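Side-chain contacts in guanine nucleotide exchange factor p115rhogef (PDB 1IAP), which probably acts as a guanine nucleotide exchange factor for Rho GTPases and carries the N-terminal RGS-like domain, whose family serves heterotrimeric G protein signalling: residues L56-H60 with S61-K65; E114-R117 with S118-M122; S144-A147 with R148-H151; E162-H165 with T166-T169; N179-G182 with L183-H187. All coordinates share one frame; numbering follows the deposited sequence.

Contact 1: residues L56-H60 with S61-K65; sequences LDFYH and SFLEK
Tyr59 O is gripped by two backbone N-H groups, Leu63 N at 2.9 Å and Glu64 N at 3.0 Å from it, which arrive from opposite faces of the carbonyl plane. The first of these bonds spans four residues, the second five, so the turn over Ser61 to Leu63 is widened to a pi-type turn at the C-terminal part of helix 48-63. One turn back the spacing is regular: Ser61 N bonds Asp57 O and Phe62 N bonds Phe58 O. Beyond the wide turn the backbone of Glu64 is extended, and its side chain folds back over the helix. There His60 ND1 donates to Glu64 OE1 at 3.1 Å along a nearly straight path (166°), in the plane of the imidazole but from well above the plane of the carboxylate. A water reinforces this histidine-carboxylate pair by donating both to Glu64 OE1 and to His60 O. With CG anti to the backbone N (chi1 169°), the Tyr59 ring swings forward along the helix; Glu64 N lies over one of its faces, and Tyr59 CE2 comes to 3.9 Å from Glu64 CB. On the buried side the Phe58 ring has Phe62 CD1 over one face, 3.7 Å from Phe58 CD1, the two ring planes being 58° apart. Leu63 CD1 approaches the same ring obliquely, 3.7 Å from Phe58 CE2. Phe58 and Phe62 press on Cys36 of helix 32-43, while Leu63 reaches Val101 of helix 91-103 and Leu81 of helix 75-81.

Contact 2: residues E114-R117 with S118-M122; sequences EDFR and SKRLM
Asp115 and Lys119, one helical turn apart, form a salt bridge in which Lys119 NZ lies 3.3 Å from Asp115 OD1, which receives it on its syn lone pair, the side of the other oxygen. A weak bond from the same ammonium to Asp115 OD2, at 3.4 Å, makes the grip two-pronged but loose. The lysine gets there by bending at chi2 (-73°) and again at chi4, which folds its chain back along the helix and leaves Lys119 CG 3.1 Å from Asp115 O. Asp115 OD1 has a further donor, His24 NE2 of helix 15-28, so the carboxylate is shared between a local lysine and a neighbouring helix. The carbonyls behind these side chains are also taken: Asp115 O accepts Lys119 N at 3.0 Å, and Phe116 O accepts Arg120 N at 2.8 Å. Glu114 O receives Ser118 N, with Ser118 OG adding only a weak bond. Arg120 runs extended from CG to NE, bringing its CD 3.9 Å from Phe116 CE2 in an oblique approach, while its NE makes a salt bridge with Glu128. Arg117 turns the other way; its NH1 donates to Phe5 O, and one face of its guanidinium rests on Glu114 CA. The Phe116 ring is buried, meeting His24 edge-to-face and touching Leu21. The pattern is that of an amphipathic helix near its C-terminal end, an i to i+4 acid-lysine bridge on its partly exposed flank and an aromatic residue seated against helix 15-28.

Contact 3: residues S144-A147 with R148-H151; sequences SYEA and RERH
Glu149 lies across the Tyr145 ring one helical turn away, its CG over one face in a CH-pi contact, 4.1 Å from the ring centroid and 20° off the ring normal. The carboxylate continues past the ring edge, Glu149 CD standing 3.6 Å from Tyr145 CE1 with the carboxylate and ring planes only 18° apart. Tyr145 has CG anti to the backbone N, which carries the ring forward along the helix, and Glu149 has CG beside its own N, which sends its chain back to meet it. A water joins the two ends, 2.9 Å from Tyr145 OH and donating to Glu149 OE2. A second water donates to Glu149 OE1 and to Glu146 O. On the next flank Glu146 and Arg150 run side by side in the same direction, Arg150 NH2 coming to 3.8 Å from Glu146 OE1: a long salt bridge, with the carboxylate and guanidinium planes 70° apart. Beneath these side chains the backbone ladder of helix 142-162 is regular, Glu149 N donating to Tyr145 O at 3.0 Å and Arg150 N to Glu146 O. In the outer shell Arg14 makes a salt bridge to Glu149 OE2, Leu188 O accepts Arg150 NE, and Asp141 O is bonded by Ser144 OG near the start of the helix. The carboxylate of the buried Glu149 thus has an arginine and two waters as partners, which would probably stabilise its negative charge although the carboxylate of Glu146 lies nearby.

Contact 4: residues E162-H165 with T166-T169; sequences EMQH and TIST
A tight turn, in the loop that joins helix 142-162 to helix 171-187, is drawn together by Thr166 reaching back to Met163 O. Both donors of the threonine converge on this one oxygen: Thr166 OG1 at 2.6 Å, in the carbonyl plane, and Thr166 N at 2.9 Å, well above that plane. The hydroxyl bond is short and follows the carbonyl direction more closely, with a C=O...OG1 angle of 153°. It depends on chi1 of 69°, which places Thr166 OG1 between the backbone N and the carbonyl carbon and so over the preceding turn. Met163 is where the chain first departs from helical backbone angles after helix 142-162, so the oxygen held twice marks the exit from that helix. The next step repeats the three-residue spacing, as Ile167 N donates to Gln164 O at 3.0 Å, again from above the carbonyl plane. The methyl of Thr166 takes the other branch and lies over a face of the neighbouring imidazole, Thr166 CG2 being 4.1 Å from the centroid of the His165 ring in a CH-pi contact. His165 also has CG between its backbone N and carbonyl carbon (chi1 54°), and this swings the ring back toward Met163 O. On the side facing helix 171-187, Ile167 folds over its acceptor, CG1 lying 3.2 Å from Gln164 O, and packs on Val178. Gln164 NE2 bonds Ser174 OG of the same helix, and Ser168 OG accepts from Asp170 N just ahead of it.

Contact 5: residues N179-G182 with L183-H187; sequences NAIG and LYMRH
Ile181 and Met185 lie side by side and point the same way, Ile181 CG2 being 4.0 Å from Met185 CG, one turn apart on the buried face of helix 171-187 in the all-helical RGS-like domain. The methionine bends at chi2 (-64°) after its CG has passed 3.4 Å from Ile181 O. Both side chains then enter the core between Met19 of helix 15-28 and Leu157 of helix 142-162. Beneath them Met185 N donates to Ile181 O at 2.9 Å, nearly along the C=O axis. Tyr184 turns to another side, where its OH bonds Lys12 O and its ring packs on Leu18. Leu183, further round, leans on His39 and Met42 of helix 32-43; His39 NE2 also donates to Ala180 O, which already accepts Tyr184 N. About a quarter-turn round the helix from the Ile181-Met185 pair, the exposed Arg186 folds back over Gly182, where no side chain intervenes. A bend at chi3 (-56°) turns its guanidinium so that one face lies above the glycine carbonyl, with Gly182 O offset toward the rim. That oxygen accepts Arg186 N at 3.0 Å, while Arg186 NH2 stands 3.7 Å from Gly182 O.

Overall arrangement
Along the chain the five contacts come strictly in series; none nests or crosses, and each is local. Contact 1 lies in the C-terminal part of helix 48-63, contact 2 ends helix 106-121, on the opposite side of the chain's centre, their centres about 31 Å apart. Contact 3 lies near the start of helix 142-162, contact 4 closes the turn after it, and contact 5 occupies the last part of helix 171-187. Contact 5 is nearest the middle of the domain, its centre about 17 Å from those of contacts 3 and 4. Helix 32-43 is touched by both contacts 1 and 5, and helix 15-28 by contacts 2 and 5, so these two helices connect contact 5 with contacts 1 and 2.

Contact 1: residues L56-H60 with S61-K65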
# COMPACT_ATOMS: atom_id res chain seq x y z
N LEU A 56 -0.85 16.17 -1.58
CA LEU A 56 -2.20 16.68 -1.36
C LEU A 56 -3.19 15.52 -1.47
O LEU A 56 -4.12 15.43 -0.67
CB LEU A 56 -2.54 17.77 -2.38
CG LEU A 56 -1.60 18.98 -2.43
CD1 LEU A 56 -2.07 19.96 -3.50
CD2 LEU A 56 -1.54 19.67 -1.08
N ASP A 57 -2.97 14.63 -2.44
CA ASP A 57 -3.83 13.47 -2.63
C ASP A 57 -3.69 12.55 -1.41
O ASP A 57 -4.68 12.02 -0.90
CB ASP A 57 -3.43 12.69 -3.89
CG ASP A 57 -3.70 13.46 -5.18
OD1 ASP A 57 -4.49 14.42 -5.17
OD2 ASP A 57 -3.11 13.07 -6.21
N PHE A 58 -2.45 12.37 -0.98
CA PHE A 58 -2.12 11.55 0.18
C PHE A 58 -2.84 12.12 1.39
O PHE A 58 -3.39 11.38 2.20
CB PHE A 58 -0.60 11.56 0.38
CG PHE A 58 -0.13 10.84 1.62
CD1 PHE A 58 0.23 9.50 1.56
CD2 PHE A 58 0.02 11.52 2.83
CE1 PHE A 58 0.74 8.84 2.68
CE2 PHE A 58 0.53 10.87 3.96
CZ PHE A 58 0.89 9.52 3.88
N TYR A 59 -2.86 13.45 1.49
CA TYR A 59 -3.54 14.12 2.59
C TYR A 59 -5.04 13.83 2.54
O TYR A 59 -5.62 13.39 3.53
CB TYR A 59 -3.30 15.64 2.53
CG TYR A 59 -4.18 16.44 3.47
CD1 TYR A 59 -3.86 16.57 4.82
CD2 TYR A 59 -5.36 17.03 3.01
CE1 TYR A 59 -4.70 17.26 5.70
CE2 TYR A 59 -6.20 17.72 3.87
CZ TYR A 59 -5.86 17.84 5.21
OH TYR A 59 -6.70 18.52 6.06
N HIS A 60 -5.65 14.05 1.38
CA HIS A 60 -7.08 13.83 1.22
C HIS A 60 -7.52 12.38 1.40
O HIS A 60 -8.64 12.12 1.84
CB HIS A 60 -7.55 14.38 -0.13
CG HIS A 60 -7.51 15.88 -0.21
ND1 HIS A 60 -8.31 16.69 0.57
CD2 HIS A 60 -6.75 16.71 -0.96
CE1 HIS A 60 -8.04 17.95 0.31
NE2 HIS A 60 -7.09 17.99 -0.61
N SER A 61 -6.63 11.45 1.09
CA SER A 61 -6.93 10.02 1.20
C SER A 61 -6.71 9.40 2.58
O SER A 61 -7.50 8.55 3.01
CB SER A 61 -6.11 9.22 0.18
OG SER A 61 -6.53 9.48 -1.14
N PHE A 62 -5.67 9.85 3.29
CA PHE A 62 -5.34 9.24 4.58
C PHE A 62 -5.31 10.12 5.82
O PHE A 62 -5.39 9.59 6.94
CB PHE A 62 -3.98 8.54 4.48
CG PHE A 62 -3.85 7.62 3.31
CD1 PHE A 62 -3.09 7.99 2.20
CD2 PHE A 62 -4.49 6.38 3.31
CE1 PHE A 62 -2.97 7.14 1.10
CE2 PHE A 62 -4.38 5.53 2.21
CZ PHE A 62 -3.62 5.91 1.11
N LEU A 63 -5.21 11.43 5.65
CA LEU A 63 -5.09 12.32 6.80
C LEU A 63 -6.28 13.22 7.13
O LEU A 63 -6.51 13.57 8.29
CB LEU A 63 -3.80 13.15 6.67
CG LEU A 63 -2.54 12.38 6.25
CD1 LEU A 63 -1.35 13.33 6.04
CD2 LEU A 63 -2.19 11.32 7.29
N GLU A 64 -7.06 13.60 6.11
CA GLU A 64 -8.21 14.47 6.32
C GLU A 64 -9.35 13.81 7.10
O GLU A 64 -9.61 12.61 6.95
CB GLU A 64 -8.72 15.01 4.98
CG GLU A 64 -9.87 15.99 5.11
CD GLU A 64 -10.09 16.79 3.85
OE1 GLU A 64 -10.34 16.18 2.79
OE2 GLU A 64 -10.00 18.03 3.93
N LYS A 65 -10.04 14.61 7.92
CA LYS A 65 -11.15 14.17 8.76
C LYS A 65 -12.17 13.23 8.11
O LYS A 65 -12.53 12.20 8.68
CB LYS A 65 -11.88 15.39 9.33
CG LYS A 65 -13.03 15.05 10.27
CD LYS A 65 -13.94 16.26 10.51
CE LYS A 65 -13.17 17.45 11.08
NZ LYS A 65 -14.04 18.64 11.28
O HOH W 1 -11.02 13.58 1.89

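Contact 2: residues E114-R117 with S118-M122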
# COMPACT_ATOMS: atom_id res chain seq x y z
N GLU A 114 2.69 -9.79 10.53
CA GLU A 114 2.86 -10.92 11.44
C GLU A 114 1.70 -11.90 11.23
O GLU A 114 1.92 -13.09 11.05
CB GLU A 114 2.87 -10.42 12.89
CG GLU A 114 2.95 -11.51 13.95
CD GLU A 114 2.90 -10.95 15.37
OE1 GLU A 114 2.92 -9.71 15.54
OE2 GLU A 114 2.85 -11.76 16.33
N ASP A 115 0.48 -11.37 11.23
CA ASP A 115 -0.71 -12.19 11.04
C ASP A 115 -0.68 -12.90 9.69
O ASP A 115 -1.03 -14.07 9.60
CB ASP A 115 -1.99 -11.35 11.15
CG ASP A 115 -3.24 -12.20 11.08
OD1 ASP A 115 -3.94 -12.18 10.04
OD2 ASP A 115 -3.53 -12.92 12.07
N PHE A 116 -0.25 -12.20 8.65
CA PHE A 116 -0.17 -12.79 7.33
C PHE A 116 0.81 -13.98 7.34
O PHE A 116 0.49 -15.05 6.84
CB PHE A 116 0.29 -11.77 6.28
CG PHE A 116 0.32 -12.33 4.88
CD1 PHE A 116 -0.78 -12.22 4.04
CD2 PHE A 116 1.44 -13.03 4.42
CE1 PHE A 116 -0.79 -12.80 2.76
CE2 PHE A 116 1.45 -13.62 3.15
CZ PHE A 116 0.33 -13.51 2.32
N ARG A 117 1.99 -13.78 7.93
CA ARG A 117 2.99 -14.84 7.99
C ARG A 117 2.49 -16.09 8.72
O ARG A 117 2.74 -17.21 8.27
CB ARG A 117 4.28 -14.34 8.63
CG ARG A 117 4.99 -13.28 7.82
CD ARG A 117 6.41 -13.07 8.32
NE ARG A 117 6.46 -12.63 9.71
CZ ARG A 117 6.50 -11.37 10.11
NH1 ARG A 117 6.50 -10.38 9.21
NH2 ARG A 117 6.55 -11.08 11.40
N SER A 118 1.78 -15.89 9.82
CA SER A 118 1.25 -17.01 10.60
C SER A 118 0.16 -17.76 9.82
O SER A 118 0.19 -18.98 9.73
CB SER A 118 0.69 -16.53 11.94
OG SER A 118 1.73 -16.07 12.77
N LYS A 119 -0.77 -17.00 9.25
CA LYS A 119 -1.87 -17.59 8.49
C LYS A 119 -1.34 -18.32 7.25
O LYS A 119 -1.85 -19.37 6.87
CB LYS A 119 -2.87 -16.51 8.06
CG LYS A 119 -3.55 -15.79 9.22
CD LYS A 119 -4.59 -16.66 9.91
CE LYS A 119 -5.32 -15.88 11.01
NZ LYS A 119 -6.00 -14.67 10.49
N ARG A 120 -0.27 -17.78 6.66
CA ARG A 120 0.33 -18.37 5.46
C ARG A 120 0.88 -19.77 5.74
O ARG A 120 0.78 -20.67 4.89
CB ARG A 120 1.45 -17.48 4.93
CG ARG A 120 2.01 -17.95 3.59
CD ARG A 120 3.20 -17.11 3.14
NE ARG A 120 3.60 -17.51 1.80
CZ ARG A 120 4.83 -17.39 1.31
NH1 ARG A 120 5.80 -16.87 2.04
NH2 ARG A 120 5.08 -17.81 0.08
N LEU A 121 1.49 -19.94 6.91
CA LEU A 121 2.05 -21.23 7.31
C LEU A 121 0.94 -22.28 7.44
O LEU A 121 1.17 -23.46 7.20
CB LEU A 121 2.79 -21.10 8.64
CG LEU A 121 4.02 -20.19 8.63
CD1 LEU A 121 4.56 -20.03 10.04
CD2 LEU A 121 5.08 -20.77 7.70
N MET A 122 -0.26 -21.82 7.78
CA MET A 122 -1.41 -22.69 7.95
C MET A 122 -2.23 -22.84 6.67
O MET A 122 -3.26 -23.52 6.66
CB MET A 122 -2.32 -22.15 9.06
CG MET A 122 -1.65 -22.02 10.42
SD MET A 122 -2.80 -21.49 11.70
CE MET A 122 -2.63 -19.72 11.62

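Contact 3: residues S144-A147 with R148-H151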
# COMPACT_ATOMS: atom_id res chain seq x y z
N SER A 144 13.73 -10.51 -16.24
CA SER A 144 12.76 -11.47 -16.72
C SER A 144 11.92 -11.98 -15.55
O SER A 144 10.73 -12.26 -15.71
CB SER A 144 13.45 -12.65 -17.42
OG SER A 144 14.18 -13.45 -16.49
N TYR A 145 12.54 -12.10 -14.38
CA TYR A 145 11.81 -12.55 -13.20
C TYR A 145 10.83 -11.47 -12.77
O TYR A 145 9.69 -11.75 -12.44
CB TYR A 145 12.75 -12.87 -12.03
CG TYR A 145 11.98 -13.27 -10.78
CD1 TYR A 145 12.09 -12.55 -9.60
CD2 TYR A 145 11.10 -14.36 -10.81
CE1 TYR A 145 11.35 -12.91 -8.46
CE2 TYR A 145 10.36 -14.73 -9.67
CZ TYR A 145 10.49 -13.99 -8.51
OH TYR A 145 9.75 -14.34 -7.40
N GLU A 146 11.31 -10.23 -12.76
CA GLU A 146 10.47 -9.10 -12.39
C GLU A 146 9.26 -9.02 -13.30
O GLU A 146 8.16 -8.71 -12.85
CB GLU A 146 11.26 -7.79 -12.43
CG GLU A 146 12.28 -7.67 -11.31
CD GLU A 146 13.13 -6.41 -11.42
OE1 GLU A 146 13.17 -5.80 -12.51
OE2 GLU A 146 13.77 -6.04 -10.41
N ALA A 147 9.45 -9.34 -14.58
CA ALA A 147 8.35 -9.32 -15.55
C ALA A 147 7.30 -10.37 -15.18
O ALA A 147 6.10 -10.11 -15.29
CB ALA A 147 8.87 -9.55 -16.97
N ARG A 148 7.75 -11.54 -14.74
CA ARG A 148 6.85 -12.61 -14.33
C ARG A 148 6.03 -12.19 -13.11
O ARG A 148 4.83 -12.49 -13.03
CB ARG A 148 7.62 -13.90 -14.00
CG ARG A 148 8.07 -14.70 -15.21
CD ARG A 148 8.72 -16.01 -14.79
NE ARG A 148 8.99 -16.90 -15.92
CZ ARG A 148 10.01 -16.77 -16.77
NH1 ARG A 148 10.87 -15.77 -16.62
NH2 ARG A 148 10.17 -17.64 -17.75
N GLU A 149 6.67 -11.48 -12.19
CA GLU A 149 6.01 -11.00 -10.98
C GLU A 149 4.87 -10.05 -11.35
O GLU A 149 3.76 -10.18 -10.84
CB GLU A 149 6.98 -10.25 -10.07
CG GLU A 149 8.09 -11.06 -9.46
CD GLU A 149 8.88 -10.23 -8.46
OE1 GLU A 149 9.66 -9.36 -8.89
OE2 GLU A 149 8.70 -10.43 -7.24
N ARG A 150 5.16 -9.10 -12.24
CA ARG A 150 4.16 -8.13 -12.68
C ARG A 150 2.99 -8.80 -13.38
O ARG A 150 1.85 -8.35 -13.26
CB ARG A 150 4.78 -7.08 -13.62
CG ARG A 150 5.91 -6.28 -13.01
CD ARG A 150 6.33 -5.16 -13.95
NE ARG A 150 7.59 -4.56 -13.53
CZ ARG A 150 8.77 -4.82 -14.09
NH1 ARG A 150 8.84 -5.67 -15.11
NH2 ARG A 150 9.87 -4.25 -13.62
N HIS A 151 3.26 -9.87 -14.12
CA HIS A 151 2.20 -10.60 -14.82
C HIS A 151 1.22 -11.20 -13.83
O HIS A 151 0.00 -11.06 -13.98
CB HIS A 151 2.80 -11.70 -15.70
CG HIS A 151 1.79 -12.42 -16.55
ND1 HIS A 151 1.32 -13.68 -16.23
CD2 HIS A 151 1.18 -12.06 -17.70
CE1 HIS A 151 0.45 -14.06 -17.15
NE2 HIS A 151 0.34 -13.10 -18.05
O HOH W 2 9.65 -12.39 -5.32
O HOH W 3 8.61 -6.89 -10.61

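Contact 4: residues E162-H165 with T166-T169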
# COMPACT_ATOMS: atom_id res chain seq x y z
N GLU A 162 -12.72 -7.55 -9.20
CA GLU A 162 -13.94 -8.30 -9.46
C GLU A 162 -14.65 -8.58 -8.15
O GLU A 162 -15.87 -8.46 -8.06
CB GLU A 162 -13.62 -9.61 -10.19
CG GLU A 162 -13.09 -9.39 -11.60
CD GLU A 162 -12.81 -10.68 -12.36
OE1 GLU A 162 -12.53 -11.72 -11.72
OE2 GLU A 162 -12.87 -10.64 -13.61
N MET A 163 -13.88 -8.94 -7.12
CA MET A 163 -14.43 -9.23 -5.80
C MET A 163 -14.45 -7.99 -4.90
O MET A 163 -14.45 -8.10 -3.67
CB MET A 163 -13.63 -10.34 -5.12
CG MET A 163 -13.63 -11.66 -5.88
SD MET A 163 -15.28 -12.35 -6.12
CE MET A 163 -15.61 -11.90 -7.84
N GLN A 164 -14.47 -6.82 -5.52
CA GLN A 164 -14.47 -5.54 -4.81
C GLN A 164 -15.45 -5.46 -3.65
O GLN A 164 -15.11 -4.97 -2.57
CB GLN A 164 -14.74 -4.39 -5.78
CG GLN A 164 -14.69 -3.02 -5.14
CD GLN A 164 -15.13 -1.92 -6.07
OE1 GLN A 164 -14.89 -1.97 -7.28
NE2 GLN A 164 -15.77 -0.89 -5.52
N HIS A 165 -16.67 -5.95 -3.86
CA HIS A 165 -17.72 -5.90 -2.84
C HIS A 165 -17.37 -6.62 -1.54
O HIS A 165 -17.91 -6.28 -0.49
CB HIS A 165 -19.05 -6.43 -3.40
CG HIS A 165 -18.95 -7.79 -4.01
ND1 HIS A 165 -18.40 -8.00 -5.26
CD2 HIS A 165 -19.34 -9.00 -3.56
CE1 HIS A 165 -18.45 -9.29 -5.54
NE2 HIS A 165 -19.02 -9.92 -4.53
N THR A 166 -16.48 -7.60 -1.62
CA THR A 166 -16.08 -8.36 -0.44
C THR A 166 -15.12 -7.58 0.46
O THR A 166 -14.88 -7.96 1.61
CB THR A 166 -15.42 -9.71 -0.82
OG1 THR A 166 -14.15 -9.46 -1.44
CG2 THR A 166 -16.32 -10.48 -1.78
N ILE A 167 -14.55 -6.50 -0.08
CA ILE A 167 -13.62 -5.67 0.68
C ILE A 167 -14.39 -4.96 1.79
O ILE A 167 -13.92 -4.86 2.92
CB ILE A 167 -12.95 -4.60 -0.21
CG1 ILE A 167 -12.13 -5.29 -1.32
CG2 ILE A 167 -12.07 -3.67 0.63
CD1 ILE A 167 -11.52 -4.33 -2.33
N SER A 168 -15.58 -4.50 1.44
CA SER A 168 -16.46 -3.79 2.35
C SER A 168 -17.83 -3.61 1.71
O SER A 168 -17.97 -3.59 0.49
CB SER A 168 -15.89 -2.40 2.67
OG SER A 168 -16.80 -1.65 3.45
N THR A 169 -18.85 -3.48 2.56
CA THR A 169 -20.21 -3.27 2.08
C THR A 169 -20.35 -1.82 1.62
O THR A 169 -21.21 -1.49 0.80
CB THR A 169 -21.25 -3.57 3.18
OG1 THR A 169 -22.56 -3.20 2.72
CG2 THR A 169 -20.92 -2.80 4.46

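Contact 5: residues N179-G182 with L183-H187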
# COMPACT_ATOMS: atom_id res chain seq x y z
N ASN A 179 -8.79 1.79 -5.83
CA ASN A 179 -8.07 2.91 -6.43
C ASN A 179 -6.67 3.02 -5.83
O ASN A 179 -5.68 3.19 -6.55
CB ASN A 179 -8.81 4.23 -6.17
CG ASN A 179 -10.11 4.33 -6.94
OD1 ASN A 179 -10.33 3.59 -7.89
ND2 ASN A 179 -10.97 5.26 -6.54
N ALA A 180 -6.60 2.93 -4.51
CA ALA A 180 -5.34 3.03 -3.79
C ALA A 180 -4.36 1.94 -4.21
O ALA A 180 -3.18 2.21 -4.45
CB ALA A 180 -5.58 2.97 -2.29
N ILE A 181 -4.84 0.70 -4.29
CA ILE A 181 -3.98 -0.41 -4.70
C ILE A 181 -3.59 -0.20 -6.17
O ILE A 181 -2.42 -0.35 -6.53
CB ILE A 181 -4.68 -1.78 -4.50
CG1 ILE A 181 -4.84 -2.05 -3.00
CG2 ILE A 181 -3.87 -2.90 -5.14
CD1 ILE A 181 -5.78 -3.20 -2.67
N GLY A 182 -4.55 0.21 -6.98
CA GLY A 182 -4.29 0.45 -8.39
C GLY A 182 -3.18 1.46 -8.60
O GLY A 182 -2.26 1.25 -9.39
N LEU A 183 -3.23 2.55 -7.83
CA LEU A 183 -2.24 3.61 -7.92
C LEU A 183 -0.83 3.11 -7.64
O LEU A 183 0.10 3.37 -8.41
CB LEU A 183 -2.60 4.76 -6.97
CG LEU A 183 -1.75 6.03 -7.07
CD1 LEU A 183 -1.95 6.66 -8.45
CD2 LEU A 183 -2.17 7.01 -5.99
N TYR A 184 -0.67 2.36 -6.56
CA TYR A 184 0.64 1.85 -6.19
C TYR A 184 1.15 0.76 -7.13
O TYR A 184 2.35 0.69 -7.42
CB TYR A 184 0.64 1.34 -4.74
CG TYR A 184 2.03 0.99 -4.26
CD1 TYR A 184 2.91 1.99 -3.86
CD2 TYR A 184 2.47 -0.33 -4.26
CE1 TYR A 184 4.22 1.68 -3.47
CE2 TYR A 184 3.77 -0.64 -3.87
CZ TYR A 184 4.64 0.36 -3.48
OH TYR A 184 5.92 0.05 -3.09
N MET A 185 0.25 -0.11 -7.60
CA MET A 185 0.65 -1.19 -8.51
C MET A 185 1.18 -0.60 -9.82
O MET A 185 2.14 -1.10 -10.39
CB MET A 185 -0.54 -2.12 -8.78
CG MET A 185 -0.79 -3.15 -7.67
SD MET A 185 0.61 -4.31 -7.47
CE MET A 185 0.72 -4.40 -5.66
N ARG A 186 0.55 0.48 -10.27
CA ARG A 186 0.96 1.17 -11.49
C ARG A 186 2.40 1.68 -11.31
O ARG A 186 3.19 1.69 -12.24
CB ARG A 186 0.01 2.34 -11.73
CG ARG A 186 0.01 2.91 -13.13
CD ARG A 186 -1.19 3.84 -13.28
NE ARG A 186 -2.43 3.14 -12.97
CZ ARG A 186 -3.39 3.60 -12.16
NH1 ARG A 186 -3.26 4.79 -11.57
NH2 ARG A 186 -4.47 2.87 -11.94
N HIS A 187 2.72 2.05 -10.07
CA HIS A 187 4.05 2.53 -9.70
C HIS A 187 5.09 1.40 -9.81
O HIS A 187 6.27 1.65 -10.04
CB HIS A 187 4.02 3.08 -8.27
CG HIS A 187 5.35 3.58 -7.78
ND1 HIS A 187 6.14 2.86 -6.92
CD2 HIS A 187 6.01 4.74 -8.02
CE1 HIS A 187 7.23 3.55 -6.65
NE2 HIS A 187 7.17 4.69 -7.31